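Local structure of FACT-Spt16 (Cicer arietinum, 5CE6) at residues S51-V56 against I86-K91; S154-H159 against R183-A188. The protein is a subunit of the FACT histone chaperone complex, and its N-terminal domain probably takes part in binding histones H3-H4 during transcription. One frame throughout, in Å; residues are numbered along the deposited sequence.

Interaction 1 (S51-V56 against I86-K91); sequences SDAIAV and IMVFTK
I54 and V56 pair with F89 and M87 through four backbone hydrogen bonds, and the short strands 53-56 and 86-89 run antiparallel, their directions 167° apart and their axes 4.6 Å from each other at closest approach. The two rings of bonds frame A55 and V88, a non-hydrogen-bonded pair. At V56 the bonds are straight: V56 N reaches M87 O and M87 N reaches V56 O, each at 2.8 Å with 175° at the hydrogen. I54 O has a second neighbour, V88 CA at 3.3 Å, in a CA-H...O contact. On the face carrying I54, V56, M87 and F89, the F89 ring turns its CD1 edge to the neighbouring strand, with I54 O near the ring plane at 3.5 Å from CD1, while I54 CB lies farther off. V56 and M87 stand side by side and point the same way; the M87 chain is extended until it bends at chi3 (59°), which places CE 4.0 Å from V56 CG2. The opposite face is made of smaller groups: A55 CB meets V88 CG2 at 3.8 Å, and A53 CB lies near T90 CG2. Past the paired residues, one water bridges the two segments, donating to D52 O and accepting from K91 N. Helices 26-42 and 69-78 cover the F89 face, where F36 meets the F89 ring edge to face; helices 133-145 and 168-179 cover the V88 face, with W173 touching both A55 and V88. The contact is thus an antiparallel pairing inside an alpha-beta-alpha layered lobe: reciprocal bonds satisfy the buried backbone polar groups of I54, V56, M87 and F89, and both faces offer almost wholly apolar surfaces to the helices.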
ATOM      1  N   SER A  51      24.206  -9.187   2.058  0.50 31.07           N
ATOM      2  CA  SER A  51      23.844 -10.001   3.218  0.50 28.74           C
ATOM      3  C   SER A  51      24.026 -11.504   3.010  0.50 31.38           C
ATOM      4  O   SER A  51      23.716 -12.042   1.946  0.50 30.32           O
ATOM      5  CB  SER A  51      22.411  -9.702   3.661  0.50 23.17           C
ATOM      6  OG  SER A  51      21.505  -9.820   2.579  0.50 21.80           O
ATOM      7  N   ASP A  52      24.528 -12.165   4.051  1.00 28.15           N
ATOM      8  CA  ASP A  52      24.722 -13.607   4.060  1.00 32.92           C
ATOM      9  C   ASP A  52      23.471 -14.241   4.650  1.00 29.78           C
ATOM     10  O   ASP A  52      23.179 -15.412   4.416  1.00 31.50           O
ATOM     11  CB  ASP A  52      25.923 -13.988   4.930  1.00 38.96           C
ATOM     12  CG  ASP A  52      27.164 -13.177   4.615  1.00 50.49           C
ATOM     13  OD1 ASP A  52      27.788 -13.434   3.564  1.00 57.02           O
ATOM     14  OD2 ASP A  52      27.523 -12.300   5.429  1.00 49.33           O
ATOM     15  N   ALA A  53      22.748 -13.453   5.439  1.00 26.96           N
ATOM     16  CA  ALA A  53      21.518 -13.903   6.076  1.00 27.95           C
ATOM     17  C   ALA A  53      20.538 -12.738   6.168  1.00 24.28           C
ATOM     18  O   ALA A  53      20.959 -11.581   6.185  1.00 27.21           O
ATOM     19  CB  ALA A  53      21.816 -14.473   7.460  1.00 27.31           C
ATOM     20  N   ILE A  54      19.237 -13.030   6.214  1.00 19.38           N
ATOM     21  CA  ILE A  54      18.221 -11.980   6.300  1.00 18.27           C
ATOM     22  C   ILE A  54      17.238 -12.285   7.421  1.00 21.65           C
ATOM     23  O   ILE A  54      16.695 -13.391   7.489  1.00 19.29           O
ATOM     24  CB  ILE A  54      17.439 -11.843   4.971  1.00 21.33           C
ATOM     25  CG1 ILE A  54      18.386 -11.407   3.848  1.00 18.63           C
ATOM     26  CG2 ILE A  54      16.272 -10.858   5.116  1.00 19.75           C
ATOM     27  CD1 ILE A  54      17.804 -11.566   2.466  1.00 18.25           C
ATOM     28  N   ALA A  55      17.026 -11.310   8.302  1.00 17.82           N
ATOM     29  CA  ALA A  55      16.144 -11.487   9.453  1.00 21.59           C
ATOM     30  C   ALA A  55      14.909 -10.626   9.295  1.00 25.02           C
ATOM     31  O   ALA A  55      15.014  -9.418   9.044  1.00 21.66           O
ATOM     32  CB  ALA A  55      16.871 -11.119  10.750  1.00 19.11           C
ATOM     33  N   VAL A  56      13.735 -11.238   9.432  1.00 16.07           N
ATOM     34  CA  VAL A  56      12.494 -10.469   9.453  1.00 15.15           C
ATOM     35  C   VAL A  56      11.749 -10.815  10.733  1.00 23.74           C
ATOM     36  O   VAL A  56      11.842 -11.943  11.227  1.00 23.28           O
ATOM     37  CB  VAL A  56      11.596 -10.714   8.207  1.00 27.22           C
ATOM     38  CG1 VAL A  56      12.405 -10.575   6.923  1.00 27.11           C
ATOM     39  CG2 VAL A  56      10.925 -12.078   8.268  1.00 28.99           C
ATOM     40  N   ILE A  86       9.960 -14.421  14.655  1.00 19.82           N
ATOM     41  CA  ILE A  86      11.188 -14.015  13.978  1.00 18.01           C
ATOM     42  C   ILE A  86      11.578 -15.100  12.973  1.00 18.09           C
ATOM     43  O   ILE A  86      11.577 -16.283  13.305  1.00 18.82           O
ATOM     44  CB  ILE A  86      12.326 -13.858  14.987  1.00 22.83           C
ATOM     45  CG1 ILE A  86      12.011 -12.738  15.989  1.00 19.15           C
ATOM     46  CG2 ILE A  86      13.646 -13.607  14.281  1.00 20.50           C
ATOM     47  CD1 ILE A  86      12.822 -12.855  17.290  1.00 20.49           C
ATOM     48  N   MET A  87      11.912 -14.703  11.749  1.00 17.44           N
ATOM     49  CA  MET A  87      12.345 -15.668  10.743  1.00 17.60           C
ATOM     50  C   MET A  87      13.669 -15.217  10.147  1.00 19.03           C
ATOM     51  O   MET A  87      13.797 -14.070   9.710  1.00 18.97           O
ATOM     52  CB  MET A  87      11.284 -15.814   9.648  1.00 16.71           C
ATOM     53  CG  MET A  87      11.636 -16.791   8.556  1.00 25.48           C
ATOM     54  SD  MET A  87      10.156 -17.235   7.619  1.00 24.16           S
ATOM     55  CE  MET A  87       9.623 -15.635   7.030  1.00 28.67           C
ATOM     56  N   VAL A  88      14.647 -16.118  10.134  1.00 18.76           N
ATOM     57  CA  VAL A  88      15.976 -15.797   9.621  1.00 19.21           C
ATOM     58  C   VAL A  88      16.391 -16.739   8.494  1.00 19.47           C
ATOM     59  O   VAL A  88      16.489 -17.955   8.681  1.00 21.56           O
ATOM     60  CB  VAL A  88      17.043 -15.836  10.730  1.00 21.90           C
ATOM     61  CG1 VAL A  88      18.422 -15.590  10.140  1.00 22.20           C
ATOM     62  CG2 VAL A  88      16.738 -14.791  11.797  1.00 20.70           C
ATOM     63  N   PHE A  89      16.643 -16.160   7.327  1.00 19.52           N
ATOM     64  CA  PHE A  89      17.054 -16.930   6.163  1.00 19.27           C
ATOM     65  C   PHE A  89      18.561 -16.969   6.082  1.00 20.35           C
ATOM     66  O   PHE A  89      19.205 -15.936   6.204  1.00 20.42           O
ATOM     67  CB  PHE A  89      16.517 -16.275   4.895  1.00 18.29           C
ATOM     68  CG  PHE A  89      15.031 -16.122   4.883  1.00 17.27           C
ATOM     69  CD1 PHE A  89      14.434 -14.963   5.365  1.00 21.24           C
ATOM     70  CD2 PHE A  89      14.230 -17.136   4.387  1.00 17.19           C
ATOM     71  CE1 PHE A  89      13.058 -14.820   5.357  1.00 16.86           C
ATOM     72  CE2 PHE A  89      12.857 -17.009   4.372  1.00 19.93           C
ATOM     73  CZ  PHE A  89      12.264 -15.849   4.856  1.00 21.42           C
ATOM     74  N   THR A  90      19.125 -18.161   5.897  1.00 21.29           N
ATOM     75  CA  THR A  90      20.544 -18.295   5.598  1.00 25.15           C
ATOM     76  C   THR A  90      20.681 -19.081   4.298  1.00 24.17           C
ATOM     77  O   THR A  90      19.679 -19.495   3.717  1.00 28.45           O
ATOM     78  CB  THR A  90      21.340 -18.999   6.732  1.00 23.72           C
ATOM     79  OG1 THR A  90      21.102 -20.412   6.708  1.00 26.02           O
ATOM     80  CG2 THR A  90      20.975 -18.450   8.100  1.00 25.88           C
ATOM     81  N   LYS A  91      21.910 -19.294   3.847  1.00 27.17           N
ATOM     82  CA  LYS A  91      22.132 -20.026   2.602  1.00 31.01           C
ATOM     83  C   LYS A  91      21.502 -21.425   2.621  1.00 28.83           C
ATOM     84  O   LYS A  91      20.931 -21.871   1.622  1.00 31.26           O
ATOM     85  CB  LYS A  91      23.630 -20.126   2.295  1.00 36.05           C
ATOM     86  CG  LYS A  91      23.940 -20.625   0.886  1.00 43.34           C
ATOM     87  CD  LYS A  91      25.302 -20.137   0.417  1.00 48.97           C
ATOM     88  CE  LYS A  91      25.249 -19.654  -1.031  1.00 52.34           C
ATOM     89  NZ  LYS A  91      25.992 -18.371  -1.226  1.00 50.88           N
TER
HETATM   90  O   HOH W   1      24.330 -17.896   5.213  1.00 32.47           O

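Interaction 2 (S154-H159 against R183-A188)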
ATOM      1  N   SER A 154      33.350 -12.872   8.005  1.00 61.50           N
ATOM      2  CA  SER A 154      32.377 -12.124   8.795  1.00 60.20           C
ATOM      3  C   SER A 154      30.956 -12.326   8.275  1.00 53.00           C
ATOM      4  O   SER A 154      30.758 -12.859   7.185  1.00 57.95           O
ATOM      5  CB  SER A 154      32.736 -10.636   8.821  1.00 63.89           C
ATOM      6  OG  SER A 154      33.577 -10.286   7.736  1.00 70.41           O
ATOM      7  N   SER A 155      29.969 -11.905   9.059  1.00 47.05           N
ATOM      8  CA  SER A 155      28.572 -12.035   8.649  1.00 43.09           C
ATOM      9  C   SER A 155      27.882 -10.692   8.443  1.00 43.11           C
ATOM     10  O   SER A 155      28.007  -9.772   9.256  1.00 42.51           O
ATOM     11  CB  SER A 155      27.779 -12.885   9.648  1.00 45.39           C
ATOM     12  OG  SER A 155      28.054 -14.268   9.488  1.00 51.23           O
ATOM     13  N   THR A 156      27.155 -10.587   7.338  1.00 40.36           N
ATOM     14  CA  THR A 156      26.291  -9.442   7.111  1.00 33.89           C
ATOM     15  C   THR A 156      24.841  -9.907   7.151  1.00 32.23           C
ATOM     16  O   THR A 156      24.420 -10.728   6.335  1.00 32.46           O
ATOM     17  CB  THR A 156      26.593  -8.746   5.771  1.00 36.09           C
ATOM     18  OG1 THR A 156      27.918  -8.197   5.806  1.00 40.00           O
ATOM     19  CG2 THR A 156      25.593  -7.633   5.510  1.00 36.46           C
ATOM     20  N   VAL A 157      24.090  -9.394   8.119  1.00 28.72           N
ATOM     21  CA  VAL A 157      22.672  -9.709   8.240  1.00 22.33           C
ATOM     22  C   VAL A 157      21.833  -8.569   7.701  1.00 28.44           C
ATOM     23  O   VAL A 157      21.937  -7.436   8.169  1.00 24.87           O
ATOM     24  CB  VAL A 157      22.276  -9.986   9.701  1.00 26.39           C
ATOM     25  CG1 VAL A 157      20.776 -10.210   9.817  1.00 21.23           C
ATOM     26  CG2 VAL A 157      23.018 -11.193  10.209  1.00 26.38           C
ATOM     27  N   GLY A 158      20.999  -8.870   6.714  1.00 26.98           N
ATOM     28  CA  GLY A 158      20.072  -7.882   6.198  1.00 23.04           C
ATOM     29  C   GLY A 158      18.820  -7.824   7.046  1.00 28.57           C
ATOM     30  O   GLY A 158      18.324  -8.853   7.506  1.00 24.61           O
ATOM     31  N   HIS A 159      18.320  -6.616   7.278  1.00 21.27           N
ATOM     32  CA  HIS A 159      17.034  -6.451   7.942  1.00 17.37           C
ATOM     33  C   HIS A 159      16.312  -5.262   7.341  1.00 24.71           C
ATOM     34  O   HIS A 159      16.902  -4.489   6.589  1.00 25.21           O
ATOM     35  CB  HIS A 159      17.201  -6.282   9.453  1.00 23.23           C
ATOM     36  CG  HIS A 159      17.960  -5.056   9.848  1.00 35.07           C
ATOM     37  ND1 HIS A 159      17.621  -4.294  10.949  1.00 42.07           N
ATOM     38  CD2 HIS A 159      19.047  -4.459   9.304  1.00 36.81           C
ATOM     39  CE1 HIS A 159      18.459  -3.282  11.058  1.00 44.03           C
ATOM     40  NE2 HIS A 159      19.336  -3.356  10.068  1.00 40.01           N
ATOM     41  N   ARG A 183      27.667  -7.298  10.752  1.00 35.81           N
ATOM     42  CA  ARG A 183      27.369  -6.093  10.000  1.00 36.76           C
ATOM     43  C   ARG A 183      25.886  -6.156   9.647  1.00 31.12           C
ATOM     44  O   ARG A 183      25.399  -7.201   9.219  1.00 40.02           O
ATOM     45  CB  ARG A 183      28.218  -6.055   8.731  1.00 44.00           C
ATOM     46  CG  ARG A 183      28.726  -4.674   8.362  1.00 56.71           C
ATOM     47  CD  ARG A 183      28.120  -4.193   7.052  1.00 62.11           C
ATOM     48  NE  ARG A 183      28.598  -4.967   5.907  1.00 64.81           N
ATOM     49  CZ  ARG A 183      28.195  -4.779   4.654  1.00 66.06           C
ATOM     50  NH1 ARG A 183      27.299  -3.841   4.376  1.00 62.81           N
ATOM     51  NH2 ARG A 183      28.686  -5.530   3.678  1.00 69.84           N
ATOM     52  N   LEU A 184      25.163  -5.054   9.839  1.00 29.48           N
ATOM     53  CA  LEU A 184      23.732  -5.013   9.544  1.00 30.83           C
ATOM     54  C   LEU A 184      23.428  -4.135   8.323  1.00 35.32           C
ATOM     55  O   LEU A 184      23.829  -2.972   8.275  1.00 36.15           O
ATOM     56  CB  LEU A 184      22.944  -4.516  10.762  1.00 27.30           C
ATOM     57  CG  LEU A 184      23.091  -5.266  12.090  1.00 33.10           C
ATOM     58  CD1 LEU A 184      22.173  -4.683  13.149  1.00 33.86           C
ATOM     59  CD2 LEU A 184      22.823  -6.754  11.925  1.00 31.80           C
ATOM     60  N   SER A 185      22.713  -4.692   7.346  1.00 31.35           N
ATOM     61  CA  SER A 185      22.370  -3.965   6.118  1.00 27.31           C
ATOM     62  C   SER A 185      20.864  -3.826   5.925  1.00 29.86           C
ATOM     63  O   SER A 185      20.112  -4.776   6.140  1.00 28.44           O
ATOM     64  CB  SER A 185      22.954  -4.678   4.895  1.00 37.46           C
ATOM     65  OG  SER A 185      24.367  -4.666   4.924  1.00 49.25           O
ATOM     66  N   ASP A 186      20.424  -2.644   5.505  1.00 24.06           N
ATOM     67  CA  ASP A 186      19.024  -2.441   5.164  1.00 27.68           C
ATOM     68  C   ASP A 186      18.759  -3.183   3.862  1.00 28.25           C
ATOM     69  O   ASP A 186      19.502  -3.030   2.891  1.00 37.61           O
ATOM     70  CB  ASP A 186      18.719  -0.945   5.005  1.00 31.95           C
ATOM     71  CG  ASP A 186      17.242  -0.658   4.772  1.00 35.32           C
ATOM     72  OD1 ASP A 186      16.407  -1.574   4.917  1.00 33.08           O
ATOM     73  OD2 ASP A 186      16.909   0.502   4.453  1.00 42.03           O
ATOM     74  N   VAL A 187      17.717  -4.009   3.847  1.00 23.14           N
ATOM     75  CA  VAL A 187      17.357  -4.737   2.635  1.00 20.84           C
ATOM     76  C   VAL A 187      15.941  -4.412   2.162  1.00 22.76           C
ATOM     77  O   VAL A 187      15.354  -5.161   1.386  1.00 19.09           O
ATOM     78  CB  VAL A 187      17.532  -6.266   2.796  1.00 23.29           C
ATOM     79  CG1 VAL A 187      18.982  -6.603   3.001  1.00 22.91           C
ATOM     80  CG2 VAL A 187      16.695  -6.798   3.951  1.00 25.18           C
ATOM     81  N   ALA A 188      15.393  -3.290   2.620  1.00 22.14           N
ATOM     82  CA  ALA A 188      14.040  -2.911   2.216  1.00 22.66           C
ATOM     83  C   ALA A 188      13.907  -2.828   0.691  1.00 21.77           C
ATOM     84  O   ALA A 188      12.876  -3.199   0.124  1.00 24.29           O
ATOM     85  CB  ALA A 188      13.625  -1.606   2.868  1.00 21.18           C
TER
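T156 turns OG1 anti to its carbonyl carbon (chi1 -65°), which sets CG2 anti to the backbone N, and R183 bends at chi2 and chi3; the two side chains lie side by side, pointing the same way, with T156 CG2 over the centre of one guanidinium face, 3.9 Å above its plane. The same methyl touches S185 OG at 3.3 Å, an oxygen hydrogen-bonded to G49 O. An alanine in place of T156 would probably open a gap beside S185 and leave the R183 guanidinium freer to turn. On the other face H159 and L184 cross at about a right angle, with H159 NE2 3.9 Å from L184 CB, and V157 CB packs against L184 CD2. V187 CG1 packs 3.6 Å from G158 CA, a position without a side chain. D186 OD1 accepts from A188 N at 3.0 Å, an Asx turn at the start of helix 188-196. Strands 156-159 and 183-186 with helix 168-179 form a beta-alpha-beta unit, with T156, R183 and S185 on one face and a mixed set, V157, L184, H159 and D186, on the other. Five backbone bonds join the two segments, from R183 N to S155 O through V187 N to H159 O at 2.9 Å, and carry the parallel pairing.

How the interactions relate
From the N terminus, strand 53-58 is laid down first, and interaction 1 closes when the chain returns through helix 69-78 to strand 85-89. The chain then adds strands 93-98 and 120-125 on the far side before helix 133-145 leads back to strand 156-159. Interaction 2 opens there and closes at strand 183-186 after helix 168-179. The two loops follow in series, neither nested nor crossed, yet their centres lie 9 Å apart because strands 53-58 and 156-159 are neighbours. D52 OD2 to T156 N and A53 O to G158 N, both probable hydrogen bonds, join them, so that both contacts belong to one six-stranded mixed sheet of the N-terminal lobe.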